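Long-range contacts in flavodoxin (Bacillus cereus, PDB 6FSI), which binds FMN and probably serves as a low-potential electron donor to a number of redox enzymes: residues I6-S11 against D63-F68; G12-M17 against A86-C91; W59-L64 against Y95-V100. All blocks are in the same frame, centred on the assembly; numbering follows the deposited sequence.

From the N terminus, strand 2-7 runs into the phosphate loop, and contact 1 ties 6-11 to 63-68, the loop that leads into helix 69-74. Helix 13-26 follows at once, and contact 2 sets its first turn on the end of strand 84-91. The two contacts cross, since 12-17 lies between the segments of contact 1 and 86-91 beyond them. Contact 3 joins loop 59-64 to loop 95-100; it overlaps contact 1 at Asp63 and Leu64 and crosses contact 2. Each closes a long excursion through the parallel sheet of the flavodoxin fold. All three border FMN: contacts 1 and 2 at its phosphate end, contact 3 at the flavin.

Contact 1 (I6-S11 against D63-F68); sequences IFASMS and DLPDDF. With FMN (flavin mononucleotide), chain B.
Phosphate oxygen O3P of FMN is gripped by two successive backbone amides: Met10 N donates to it across 2.8 Å, and Ser11 N across 3.0 Å in a nearly straight bond (168°). They belong to the phosphate-binding loop of the flavodoxin fold, which leaves the C-terminal end of strand 2-7 and leads into helix 13-26, here with the sequence Ser-Met-Ser-Gly-Asn-Thr. The hydroxyls of Ser9 and Ser11, the residues on either side of Met10, take the other two terminal oxygens. Ser9 has OG anti to its backbone N (chi1 -168°), and this hydroxyl donates to FMN O2P at 2.7 Å; the same OG is bound by the amide of Glu15, which should restrict its rotation. In one of its two conformers, Ser11 OG sits between its own N and carbonyl carbon (chi1 82°) and donates to FMN O1P at 2.6 Å. These donors are uncharged, so this part of the site probably balances the phosphate charge with N-H and O-H dipoles.

Behind the loop, the strand end meets 63-68 through a small, buried, apolar interface without hydrogen bonds between the two segments. Ala8 CB meets two neighbours on the side of 63-68: Pro65 CG 3.9 Å away and Phe68 CD2 3.8 Å away, the latter oblique to the ring. A turn closed by the backbone bond from Phe68 N to Pro65 O brings both residues to the same methyl group. Tyr57 also touches Ala8 and Pro65, while Phe71 of helix 69-74 touches Ile6. At the far tip of the Phe68 ring, Ile6 O lies in the ring plane at the edge, nearest to CZ. The Ile6 side chain crosses the aromatic one there, with Ile6 CG2 resting 4.0 Å from Phe68 CZ.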
loop_
_atom_site.group_PDB
_atom_site.type_symbol
_atom_site.label_atom_id
_atom_site.label_comp_id
_atom_site.label_asym_id
_atom_site.label_seq_id
_atom_site.Cartn_x
_atom_site.Cartn_y
_atom_site.Cartn_z
ATOM N N ILE A 6 -2.476 1.352 4.911
ATOM C CA ILE A 6 -3.897 1.126 4.686
ATOM C C ILE A 6 -4.032 0.107 3.584
ATOM O O ILE A 6 -3.548 0.331 2.461
ATOM C CB ILE A 6 -4.633 2.423 4.346
ATOM C CG1 ILE A 6 -4.559 3.340 5.563
ATOM C CG2 ILE A 6 -6.081 2.135 3.914
ATOM C CD1 ILE A 6 -5.083 4.720 5.305
ATOM N N PHE A 7 -4.678 -1.018 3.898
ATOM C CA PHE A 7 -4.769 -2.130 2.954
ATOM C C PHE A 7 -6.212 -2.560 2.733
ATOM O O PHE A 7 -7.074 -2.391 3.606
ATOM C CB PHE A 7 -3.902 -3.357 3.369
ATOM C CG PHE A 7 -4.509 -4.151 4.481
ATOM C CD1 PHE A 7 -4.309 -3.802 5.806
ATOM C CD2 PHE A 7 -5.365 -5.206 4.193
ATOM C CE1 PHE A 7 -4.948 -4.500 6.815
ATOM C CE2 PHE A 7 -5.990 -5.905 5.199
ATOM C CZ PHE A 7 -5.778 -5.557 6.517
ATOM N N ALA A 8 -6.442 -3.155 1.563
ATOM C CA ALA A 8 -7.696 -3.816 1.221
ATOM C C ALA A 8 -7.425 -5.280 0.905
ATOM O O ALA A 8 -6.505 -5.588 0.141
ATOM C CB ALA A 8 -8.320 -3.167 -0.021
ATOM N N SER A 9 -8.246 -6.172 1.461
ATOM C CA SER A 9 -8.147 -7.592 1.168
ATOM C C SER A 9 -9.513 -8.248 1.329
ATOM O O SER A 9 -10.162 -8.128 2.375
ATOM C CB SER A 9 -7.145 -8.286 2.094
ATOM O OG SER A 9 -6.821 -9.596 1.668
ATOM N N MET A 10 -9.925 -8.966 0.290
ATOM C CA MET A 10 -11.164 -9.725 0.234
ATOM C C MET A 10 -10.933 -11.180 0.627
ATOM O O MET A 10 -11.622 -11.738 1.495
ATOM C CB MET A 10 -11.625 -9.659 -1.225
ATOM C CG MET A 10 -12.889 -10.417 -1.556
ATOM S SD MET A 10 -14.301 -9.738 -0.680
ATOM C CE MET A 10 -14.602 -8.213 -1.575
ATOM N N SER A 11 -9.948 -11.824 -0.016
ATOM C CA SER A 11 -9.682 -13.245 0.188
ATOM C C SER A 11 -8.400 -13.516 0.962
ATOM O O SER A 11 -7.941 -14.665 1.001
ATOM C CB SER A 11 -9.659 -14.017 -1.138
ATOM O OG SER A 11 -8.409 -13.909 -1.801
ATOM N N ASP A 63 -9.970 -2.150 -11.840
ATOM C CA ASP A 63 -10.436 -1.119 -10.932
ATOM C C ASP A 63 -9.841 -1.287 -9.531
ATOM O O ASP A 63 -9.324 -2.344 -9.143
ATOM C CB ASP A 63 -11.973 -1.187 -10.837
ATOM C CG ASP A 63 -12.674 -0.930 -12.164
ATOM O OD1 ASP A 63 -12.224 -0.052 -12.921
ATOM O OD2 ASP A 63 -13.682 -1.622 -12.423
ATOM N N LEU A 64 -9.946 -0.233 -8.745
ATOM C CA LEU A 64 -9.716 -0.320 -7.311
ATOM C C LEU A 64 -10.787 -1.179 -6.641
ATOM O O LEU A 64 -11.911 -1.294 -7.138
ATOM C CB LEU A 64 -9.776 1.080 -6.694
ATOM C CG LEU A 64 -8.729 2.106 -7.157
ATOM C CD1 LEU A 64 -9.015 3.476 -6.583
ATOM C CD2 LEU A 64 -7.332 1.662 -6.771
ATOM N N PRO A 65 -10.468 -1.750 -5.481
ATOM C CA PRO A 65 -11.529 -2.317 -4.647
ATOM C C PRO A 65 -12.636 -1.292 -4.431
ATOM O O PRO A 65 -12.386 -0.106 -4.209
ATOM C CB PRO A 65 -10.808 -2.639 -3.330
ATOM C CG PRO A 65 -9.357 -2.850 -3.732
ATOM C CD PRO A 65 -9.149 -1.803 -4.813
ATOM N N ASP A 66 -13.879 -1.770 -4.432
ATOM C CA ASP A 66 -15.009 -0.880 -4.153
ATOM C C ASP A 66 -14.796 -0.072 -2.866
ATOM O O ASP A 66 -15.109 1.126 -2.804
ATOM C CB ASP A 66 -16.325 -1.667 -4.027
ATOM C CG ASP A 66 -16.817 -2.234 -5.344
ATOM O OD1 ASP A 66 -16.389 -1.771 -6.420
ATOM O OD2 ASP A 66 -17.693 -3.129 -5.292
ATOM N N ASP A 67 -14.261 -0.704 -1.827
ATOM C CA ASP A 67 -14.094 -0.048 -0.539
ATOM C C ASP A 67 -13.037 1.046 -0.546
ATOM O O ASP A 67 -13.012 1.838 0.396
ATOM C CB ASP A 67 -13.779 -1.111 0.529
ATOM C CG ASP A 67 -14.942 -2.058 0.769
ATOM O OD1 ASP A 67 -16.105 -1.623 0.588
ATOM O OD2 ASP A 67 -14.698 -3.223 1.159
ATOM N N PHE A 68 -12.180 1.119 -1.571
ATOM C CA PHE A 68 -11.183 2.184 -1.691
ATOM C C PHE A 68 -11.702 3.424 -2.420
ATOM O O PHE A 68 -10.995 4.438 -2.443
ATOM C CB PHE A 68 -9.916 1.686 -2.435
ATOM C CG PHE A 68 -8.651 1.637 -1.583
ATOM C CD1 PHE A 68 -8.085 2.801 -1.092
ATOM C CD2 PHE A 68 -8.020 0.428 -1.292
ATOM C CE1 PHE A 68 -6.927 2.760 -0.314
ATOM C CE2 PHE A 68 -6.873 0.381 -0.517
ATOM C CZ PHE A 68 -6.311 1.567 -0.035
HETATM N N1 FMN B . -6.765 -9.114 -10.570
HETATM C C2 FMN B . -6.014 -8.335 -11.435
HETATM O O2 FMN B . -4.778 -8.418 -11.377
HETATM N N3 FMN B . -6.673 -7.527 -12.360
HETATM C C4 FMN B . -8.038 -7.381 -12.427
HETATM O O4 FMN B . -8.530 -6.615 -13.313
HETATM C C4A FMN B . -8.782 -8.159 -11.510
HETATM N N5 FMN B . -10.169 -8.100 -11.425
HETATM C C5A FMN B . -10.876 -9.015 -10.633
HETATM C C6 FMN B . -12.268 -9.022 -10.639
HETATM C C7 FMN B . -12.994 -9.913 -9.860
HETATM C C7M FMN B . -14.509 -9.848 -9.878
HETATM C C8 FMN B . -12.312 -10.809 -9.027
HETATM C C8M FMN B . -13.127 -11.763 -8.193
HETATM C C9 FMN B . -10.901 -10.798 -8.991
HETATM C C9A FMN B . -10.191 -9.881 -9.780
HETATM N N10 FMN B . -8.799 -9.865 -9.767
HETATM C C10 FMN B . -8.117 -9.021 -10.612
HETATM C "C1'" FMN B . -8.027 -10.834 -8.908
HETATM C "C2'" FMN B . -7.796 -10.411 -7.456
HETATM O "O2'" FMN B . -7.099 -9.175 -7.378
HETATM C "C3'" FMN B . -6.969 -11.530 -6.786
HETATM O "O3'" FMN B . -7.761 -12.687 -6.548
HETATM C "C4'" FMN B . -6.277 -11.146 -5.470
HETATM O "O4'" FMN B . -5.426 -12.203 -4.969
HETATM C "C5'" FMN B . -7.267 -10.742 -4.385
HETATM O "O5'" FMN B . -6.456 -10.253 -3.296
HETATM P P FMN B . -7.090 -10.429 -1.884
HETATM O O1P FMN B . -6.942 -11.849 -1.456
HETATM O O2P FMN B . -6.319 -9.543 -0.955
HETATM O O3P FMN B . -8.557 -10.043 -1.943
#

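Contact 2 (G12-M17 against A86-C91); sequences GNTEEM and AVFGSC. With FMN (flavin mononucleotide), chain B.
Thr14 stands between strand and cofactor, its two branches turned to different tasks. OG1 accepts a hydrogen bond from the backbone amide of Ser90, with Ser90 N 3.2 Å from Thr14 OG1 and an angle of 159°, and donates its own hydrogen bond to FMN O2P at 2.9 Å; Thr14 N binds the same oxygen. The methyl CG2, anti to the backbone N, lies 3.8 Å from Phe88 CE2, the two side chains crossing at a slant. Thr14 O meets that ring at its edge, in its plane, 3.6 Å from Phe88 CE2. Met17 and Phe88 run past each other in opposite directions. A bend at chi3 (71°) turns the Met17 methyl back along the strand, while Met17 SD lies 3.6 Å from Gly89 C. Beyond Ser90 N, Ser90 OG accepts a bond from FMN O4' at 2.7 Å and also pairs with Leu125 O. Asn13 ND2 reaches the same ribityl oxygen, O4', at 3.0 Å, its OD1 being held by Thr126 OG1. With Asn13 N also donating to FMN O1P, the helix start probably stabilises the phosphate charge, an arrangement typical of the flavodoxin phosphate site.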
loop_
_atom_site.group_PDB
_atom_site.type_symbol
_atom_site.label_atom_id
_atom_site.label_comp_id
_atom_site.label_asym_id
_atom_site.label_seq_id
_atom_site.Cartn_x
_atom_site.Cartn_y
_atom_site.Cartn_z
ATOM N N GLY A 12 -7.810 -12.491 1.561
ATOM C CA GLY A 12 -6.710 -12.652 2.491
ATOM C C GLY A 12 -5.306 -12.514 1.922
ATOM O O GLY A 12 -4.350 -12.450 2.705
ATOM N N ASN A 13 -5.129 -12.489 0.604
ATOM C CA ASN A 13 -3.773 -12.495 0.043
ATOM C C ASN A 13 -3.041 -11.165 0.275
ATOM O O ASN A 13 -1.873 -11.138 0.705
ATOM C CB ASN A 13 -3.834 -12.796 -1.453
ATOM C CG ASN A 13 -4.375 -14.176 -1.740
ATOM O OD1 ASN A 13 -4.109 -15.126 -0.996
ATOM N ND2 ASN A 13 -5.112 -14.312 -2.843
ATOM N N THR A 14 -3.705 -10.044 -0.012
ATOM C CA THR A 14 -3.103 -8.735 0.254
ATOM C C THR A 14 -2.909 -8.529 1.755
ATOM O O THR A 14 -1.940 -7.882 2.174
ATOM C CB THR A 14 -3.952 -7.630 -0.406
ATOM O OG1 THR A 14 -4.106 -7.902 -1.802
ATOM C CG2 THR A 14 -3.308 -6.253 -0.259
ATOM N N GLU A 15 -3.816 -9.082 2.574
ATOM C CA GLU A 15 -3.667 -9.013 4.023
ATOM C C GLU A 15 -2.411 -9.743 4.485
ATOM O O GLU A 15 -1.680 -9.249 5.352
ATOM C CB GLU A 15 -4.916 -9.570 4.713
ATOM C CG GLU A 15 -4.882 -9.387 6.223
ATOM C CD GLU A 15 -6.119 -9.907 6.904
ATOM O OE1 GLU A 15 -6.709 -10.884 6.380
ATOM O OE2 GLU A 15 -6.492 -9.319 7.952
ATOM N N GLU A 16 -2.146 -10.922 3.943
ATOM C CA GLU A 16 -0.915 -11.612 4.304
ATOM C C GLU A 16 0.304 -10.745 3.986
ATOM O O GLU A 16 1.233 -10.628 4.800
ATOM C CB GLU A 16 -0.831 -12.962 3.585
ATOM C CG GLU A 16 0.452 -13.683 3.932
ATOM C CD GLU A 16 0.681 -15.000 3.262
ATOM O OE1 GLU A 16 -0.249 -15.525 2.613
ATOM O OE2 GLU A 16 1.844 -15.491 3.397
ATOM N N MET A 17 0.328 -10.142 2.795
ATOM C CA MET A 17 1.424 -9.241 2.446
ATOM C C MET A 17 1.553 -8.104 3.458
ATOM O O MET A 17 2.656 -7.796 3.929
ATOM C CB MET A 17 1.214 -8.680 1.040
ATOM C CG MET A 17 1.222 -9.748 -0.070
ATOM S SD MET A 17 0.841 -9.052 -1.702
ATOM C CE MET A 17 2.338 -8.137 -2.035
ATOM N N ALA A 86 4.833 4.042 -0.729
ATOM C CA ALA A 86 5.005 2.831 -1.533
ATOM C C ALA A 86 3.678 2.079 -1.559
ATOM O O ALA A 86 2.801 2.301 -0.701
ATOM C CB ALA A 86 6.134 1.950 -0.975
ATOM N N VAL A 87 3.532 1.175 -2.529
ATOM C CA VAL A 87 2.284 0.449 -2.767
ATOM C C VAL A 87 2.574 -1.011 -3.115
ATOM O O VAL A 87 3.540 -1.318 -3.826
ATOM C CB VAL A 87 1.445 1.125 -3.882
ATOM C CG1 VAL A 87 0.111 0.434 -4.093
ATOM C CG2 VAL A 87 1.203 2.602 -3.598
ATOM N N PHE A 88 1.699 -1.910 -2.638
ATOM C CA PHE A 88 1.794 -3.339 -2.909
ATOM C C PHE A 88 0.392 -3.896 -3.169
ATOM O O PHE A 88 -0.622 -3.268 -2.835
ATOM C CB PHE A 88 2.476 -4.088 -1.749
ATOM C CG PHE A 88 1.682 -4.076 -0.455
ATOM C CD1 PHE A 88 1.815 -3.040 0.454
ATOM C CD2 PHE A 88 0.794 -5.103 -0.153
ATOM C CE1 PHE A 88 1.070 -3.031 1.627
ATOM C CE2 PHE A 88 0.057 -5.099 1.021
ATOM C CZ PHE A 88 0.196 -4.059 1.901
ATOM N N GLY A 89 0.326 -5.120 -3.696
ATOM C CA GLY A 89 -0.958 -5.793 -3.807
ATOM C C GLY A 89 -0.821 -7.197 -4.357
ATOM O O GLY A 89 0.152 -7.528 -5.040
ATOM N N SER A 90 -1.849 -8.008 -4.088
ATOM C CA SER A 90 -2.021 -9.299 -4.758
ATOM C C SER A 90 -2.833 -9.109 -6.044
ATOM O O SER A 90 -3.677 -8.215 -6.140
ATOM C CB SER A 90 -2.667 -10.335 -3.828
ATOM O OG SER A 90 -2.839 -11.584 -4.498
ATOM N N CYS A 91 -2.533 -9.968 -7.030
ATOM C CA CYS A 91 -2.851 -9.807 -8.450
ATOM C C CYS A 91 -3.270 -11.160 -9.033
ATOM O O CYS A 91 -3.100 -12.209 -8.417
ATOM C CB CYS A 91 -1.645 -9.223 -9.213
ATOM S SG CYS A 91 -0.975 -7.702 -8.471
HETATM N N1 FMN B . -6.765 -9.114 -10.570
HETATM C C2 FMN B . -6.014 -8.335 -11.435
HETATM O O2 FMN B . -4.778 -8.418 -11.377
HETATM N N3 FMN B . -6.673 -7.527 -12.360
HETATM C C4 FMN B . -8.038 -7.381 -12.427
HETATM O O4 FMN B . -8.530 -6.615 -13.313
HETATM C C4A FMN B . -8.782 -8.159 -11.510
HETATM N N5 FMN B . -10.169 -8.100 -11.425
HETATM C C5A FMN B . -10.876 -9.015 -10.633
HETATM C C6 FMN B . -12.268 -9.022 -10.639
HETATM C C7 FMN B . -12.994 -9.913 -9.860
HETATM C C7M FMN B . -14.509 -9.848 -9.878
HETATM C C8 FMN B . -12.312 -10.809 -9.027
HETATM C C8M FMN B . -13.127 -11.763 -8.193
HETATM C C9 FMN B . -10.901 -10.798 -8.991
HETATM C C9A FMN B . -10.191 -9.881 -9.780
HETATM N N10 FMN B . -8.799 -9.865 -9.767
HETATM C C10 FMN B . -8.117 -9.021 -10.612
HETATM C "C1'" FMN B . -8.027 -10.834 -8.908
HETATM C "C2'" FMN B . -7.796 -10.411 -7.456
HETATM O "O2'" FMN B . -7.099 -9.175 -7.378
HETATM C "C3'" FMN B . -6.969 -11.530 -6.786
HETATM O "O3'" FMN B . -7.761 -12.687 -6.548
HETATM C "C4'" FMN B . -6.277 -11.146 -5.470
HETATM O "O4'" FMN B . -5.426 -12.203 -4.969
HETATM C "C5'" FMN B . -7.267 -10.742 -4.385
HETATM O "O5'" FMN B . -6.456 -10.253 -3.296
HETATM P P FMN B . -7.090 -10.429 -1.884
HETATM O O1P FMN B . -6.942 -11.849 -1.456
HETATM O O2P FMN B . -6.319 -9.543 -0.955
HETATM O O3P FMN B . -8.557 -10.043 -1.943
#

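Contact 3 (W59-L64 against Y95-V100); sequences WGDGDL and YPKYGV. With FMN (flavin mononucleotide), chain B.
Gly62 and Lys97 meet with Gly62 CA 3.8 Å from Lys97 CB, where the two flavin-binding loops of the flavodoxin fold converge on the pyrimidine end of the isoalloxazine. Gly62 N donates to FMN O4 at 3.2 Å along a bent path (137°). From the other loop, Lys97 O accepts a hydrogen bond from FMN N3 at 3.0 Å and Gly99 N donates to FMN O2 at 2.9 Å, so that backbone atoms of both loops bind the O4, N3 and O2 edge of the ring.

The flavin faces are covered by aromatic rings. Tyr95 lies flat over one, offset so that FMN C4A falls toward the rim of its ring, and Tyr95 CZ comes within 3.3 Å of FMN C5A. Trp59 covers the opposite side only at the dimethylbenzene end, with Trp59 CZ3 3.4 Å from FMN C8M. The carbonyl of Gly60 faces FMN N5, where in some flavodoxins a peptide flips on reduction of the flavin.

Outside this shell, the loops are joined by a salt bridge. Lys97 is extended beyond CG, and its NZ meets Asp61 OD1 at 2.9 Å from above the carboxylate, 45° out of the plane. A water accepts a bond from Lys97 NZ and makes a weak one to Asp61 O. Reciprocal backbone bonds between Trp59 and Asp63 hold the first loop in shape, and a type II turn from Lys97 to Val100 shapes the second. That turn leads to the methyl carbon Val100 CG2, which rests 3.4 Å from Gly62 O.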
loop_
_atom_site.group_PDB
_atom_site.type_symbol
_atom_site.label_atom_id
_atom_site.label_comp_id
_atom_site.label_asym_id
_atom_site.label_seq_id
_atom_site.Cartn_x
_atom_site.Cartn_y
_atom_site.Cartn_z
ATOM N N TRP A 59 -9.757 -5.182 -8.889
ATOM C CA TRP A 59 -11.128 -5.650 -8.933
ATOM C C TRP A 59 -11.754 -5.314 -10.280
ATOM O O TRP A 59 -11.320 -4.422 -10.988
ATOM C CB TRP A 59 -11.929 -4.978 -7.808
ATOM C CG TRP A 59 -13.263 -5.567 -7.560
ATOM C CD1 TRP A 59 -14.466 -4.978 -7.774
ATOM C CD2 TRP A 59 -13.525 -6.870 -7.056
ATOM N NE1 TRP A 59 -15.473 -5.841 -7.429
ATOM C CE2 TRP A 59 -14.921 -7.014 -6.985
ATOM C CE3 TRP A 59 -12.715 -7.929 -6.663
ATOM C CZ2 TRP A 59 -15.527 -8.174 -6.515
ATOM C CZ3 TRP A 59 -13.307 -9.066 -6.177
ATOM C CH2 TRP A 59 -14.703 -9.194 -6.130
ATOM N N GLY A 60 -12.830 -6.012 -10.619
ATOM C CA GLY A 60 -13.569 -5.703 -11.835
ATOM C C GLY A 60 -12.682 -5.645 -13.058
ATOM O O GLY A 60 -11.866 -6.535 -13.322
ATOM N N ASP A 61 -12.863 -4.573 -13.818
ATOM C CA ASP A 61 -12.205 -4.339 -15.098
ATOM C C ASP A 61 -11.016 -3.408 -14.859
ATOM O O ASP A 61 -10.996 -2.255 -15.272
ATOM C CB ASP A 61 -13.252 -3.750 -16.049
ATOM C CG ASP A 61 -12.700 -3.307 -17.379
ATOM O OD1 ASP A 61 -11.808 -3.983 -17.929
ATOM O OD2 ASP A 61 -13.243 -2.308 -17.916
ATOM N N GLY A 62 -10.027 -3.915 -14.120
ATOM C CA GLY A 62 -8.872 -3.077 -13.797
ATOM C C GLY A 62 -9.176 -1.918 -12.871
ATOM O O GLY A 62 -8.672 -0.807 -13.085
ATOM N N ASP A 63 -9.970 -2.150 -11.840
ATOM C CA ASP A 63 -10.436 -1.119 -10.932
ATOM C C ASP A 63 -9.841 -1.287 -9.531
ATOM O O ASP A 63 -9.324 -2.344 -9.143
ATOM C CB ASP A 63 -11.973 -1.187 -10.837
ATOM C CG ASP A 63 -12.674 -0.930 -12.164
ATOM O OD1 ASP A 63 -12.224 -0.052 -12.921
ATOM O OD2 ASP A 63 -13.682 -1.622 -12.423
ATOM N N LEU A 64 -9.946 -0.233 -8.745
ATOM C CA LEU A 64 -9.716 -0.320 -7.311
ATOM C C LEU A 64 -10.787 -1.179 -6.641
ATOM O O LEU A 64 -11.911 -1.294 -7.138
ATOM C CB LEU A 64 -9.776 1.080 -6.694
ATOM C CG LEU A 64 -8.729 2.106 -7.157
ATOM C CD1 LEU A 64 -9.015 3.476 -6.583
ATOM C CD2 LEU A 64 -7.332 1.662 -6.771
ATOM N N TYR A 95 -6.455 -11.996 -15.561
ATOM C CA TYR A 95 -6.998 -10.705 -15.945
ATOM C C TYR A 95 -5.969 -9.949 -16.773
ATOM O O TYR A 95 -4.765 -10.026 -16.496
ATOM C CB TYR A 95 -7.350 -9.891 -14.688
ATOM C CG TYR A 95 -8.537 -10.494 -13.956
ATOM C CD1 TYR A 95 -8.365 -11.524 -13.040
ATOM C CD2 TYR A 95 -9.818 -10.058 -14.209
ATOM C CE1 TYR A 95 -9.441 -12.104 -12.404
ATOM C CE2 TYR A 95 -10.910 -10.629 -13.573
ATOM C CZ TYR A 95 -10.723 -11.644 -12.674
ATOM O OH TYR A 95 -11.817 -12.197 -12.040
ATOM N N PRO A 96 -6.389 -9.244 -17.828
ATOM C CA PRO A 96 -5.389 -8.506 -18.624
ATOM C C PRO A 96 -4.821 -7.311 -17.883
ATOM O O PRO A 96 -3.625 -7.008 -18.025
ATOM C CB PRO A 96 -6.160 -8.113 -19.897
ATOM C CG PRO A 96 -7.586 -8.104 -19.471
ATOM C CD PRO A 96 -7.729 -9.221 -18.449
ATOM N N LYS A 97 -5.635 -6.623 -17.076
ATOM C CA LYS A 97 -5.197 -5.394 -16.401
ATOM C C LYS A 97 -4.612 -5.767 -15.040
ATOM O O LYS A 97 -5.190 -5.516 -13.973
ATOM C CB LYS A 97 -6.334 -4.381 -16.332
ATOM C CG LYS A 97 -6.957 -4.082 -17.704
ATOM C CD LYS A 97 -8.148 -3.137 -17.612
ATOM C CE LYS A 97 -8.746 -2.872 -18.969
ATOM N NZ LYS A 97 -9.981 -2.021 -18.933
ATOM N N TYR A 98 -3.450 -6.428 -15.105
ATOM C CA TYR A 98 -2.870 -7.139 -13.965
ATOM C C TYR A 98 -2.356 -6.168 -12.910
ATOM O O TYR A 98 -1.457 -5.366 -13.171
ATOM C CB TYR A 98 -1.714 -8.000 -14.466
ATOM C CG TYR A 98 -0.926 -8.758 -13.429
ATOM C CD1 TYR A 98 -1.382 -9.967 -12.946
ATOM C CD2 TYR A 98 0.298 -8.286 -12.970
ATOM C CE1 TYR A 98 -0.644 -10.693 -12.027
ATOM C CE2 TYR A 98 1.054 -9.010 -12.039
ATOM C CZ TYR A 98 0.563 -10.211 -11.581
ATOM O OH TYR A 98 1.266 -10.970 -10.681
ATOM N N GLY A 99 -2.899 -6.258 -11.696
ATOM C CA GLY A 99 -2.392 -5.455 -10.591
ATOM C C GLY A 99 -2.526 -3.954 -10.766
ATOM O O GLY A 99 -1.831 -3.200 -10.077
ATOM N N VAL A 100 -3.399 -3.485 -11.668
ATOM C CA VAL A 100 -3.384 -2.052 -11.959
ATOM C C VAL A 100 -3.899 -1.209 -10.797
ATOM O O VAL A 100 -3.652 0.004 -10.780
ATOM C CB VAL A 100 -4.049 -1.687 -13.305
ATOM C CG1 VAL A 100 -3.258 -2.275 -14.470
ATOM C CG2 VAL A 100 -5.514 -2.067 -13.300
HETATM N N1 FMN B . -6.765 -9.114 -10.570
HETATM C C2 FMN B . -6.014 -8.335 -11.435
HETATM O O2 FMN B . -4.778 -8.418 -11.377
HETATM N N3 FMN B . -6.673 -7.527 -12.360
HETATM C C4 FMN B . -8.038 -7.381 -12.427
HETATM O O4 FMN B . -8.530 -6.615 -13.313
HETATM C C4A FMN B . -8.782 -8.159 -11.510
HETATM N N5 FMN B . -10.169 -8.100 -11.425
HETATM C C5A FMN B . -10.876 -9.015 -10.633
HETATM C C6 FMN B . -12.268 -9.022 -10.639
HETATM C C7 FMN B . -12.994 -9.913 -9.860
HETATM C C7M FMN B . -14.509 -9.848 -9.878
HETATM C C8 FMN B . -12.312 -10.809 -9.027
HETATM C C8M FMN B . -13.127 -11.763 -8.193
HETATM C C9 FMN B . -10.901 -10.798 -8.991
HETATM C C9A FMN B . -10.191 -9.881 -9.780
HETATM N N10 FMN B . -8.799 -9.865 -9.767
HETATM C C10 FMN B . -8.117 -9.021 -10.612
HETATM C "C1'" FMN B . -8.027 -10.834 -8.908
HETATM C "C2'" FMN B . -7.796 -10.411 -7.456
HETATM O "O2'" FMN B . -7.099 -9.175 -7.378
HETATM C "C3'" FMN B . -6.969 -11.530 -6.786
HETATM O "O3'" FMN B . -7.761 -12.687 -6.548
HETATM C "C4'" FMN B . -6.277 -11.146 -5.470
HETATM O "O4'" FMN B . -5.426 -12.203 -4.969
HETATM C "C5'" FMN B . -7.267 -10.742 -4.385
HETATM O "O5'" FMN B . -6.456 -10.253 -3.296
HETATM P P FMN B . -7.090 -10.429 -1.884
HETATM O O1P FMN B . -6.942 -11.849 -1.456
HETATM O O2P FMN B . -6.319 -9.543 -0.955
HETATM O O3P FMN B . -8.557 -10.043 -1.943
HETATM O O HOH W 1 -9.643 0.332 -17.185
#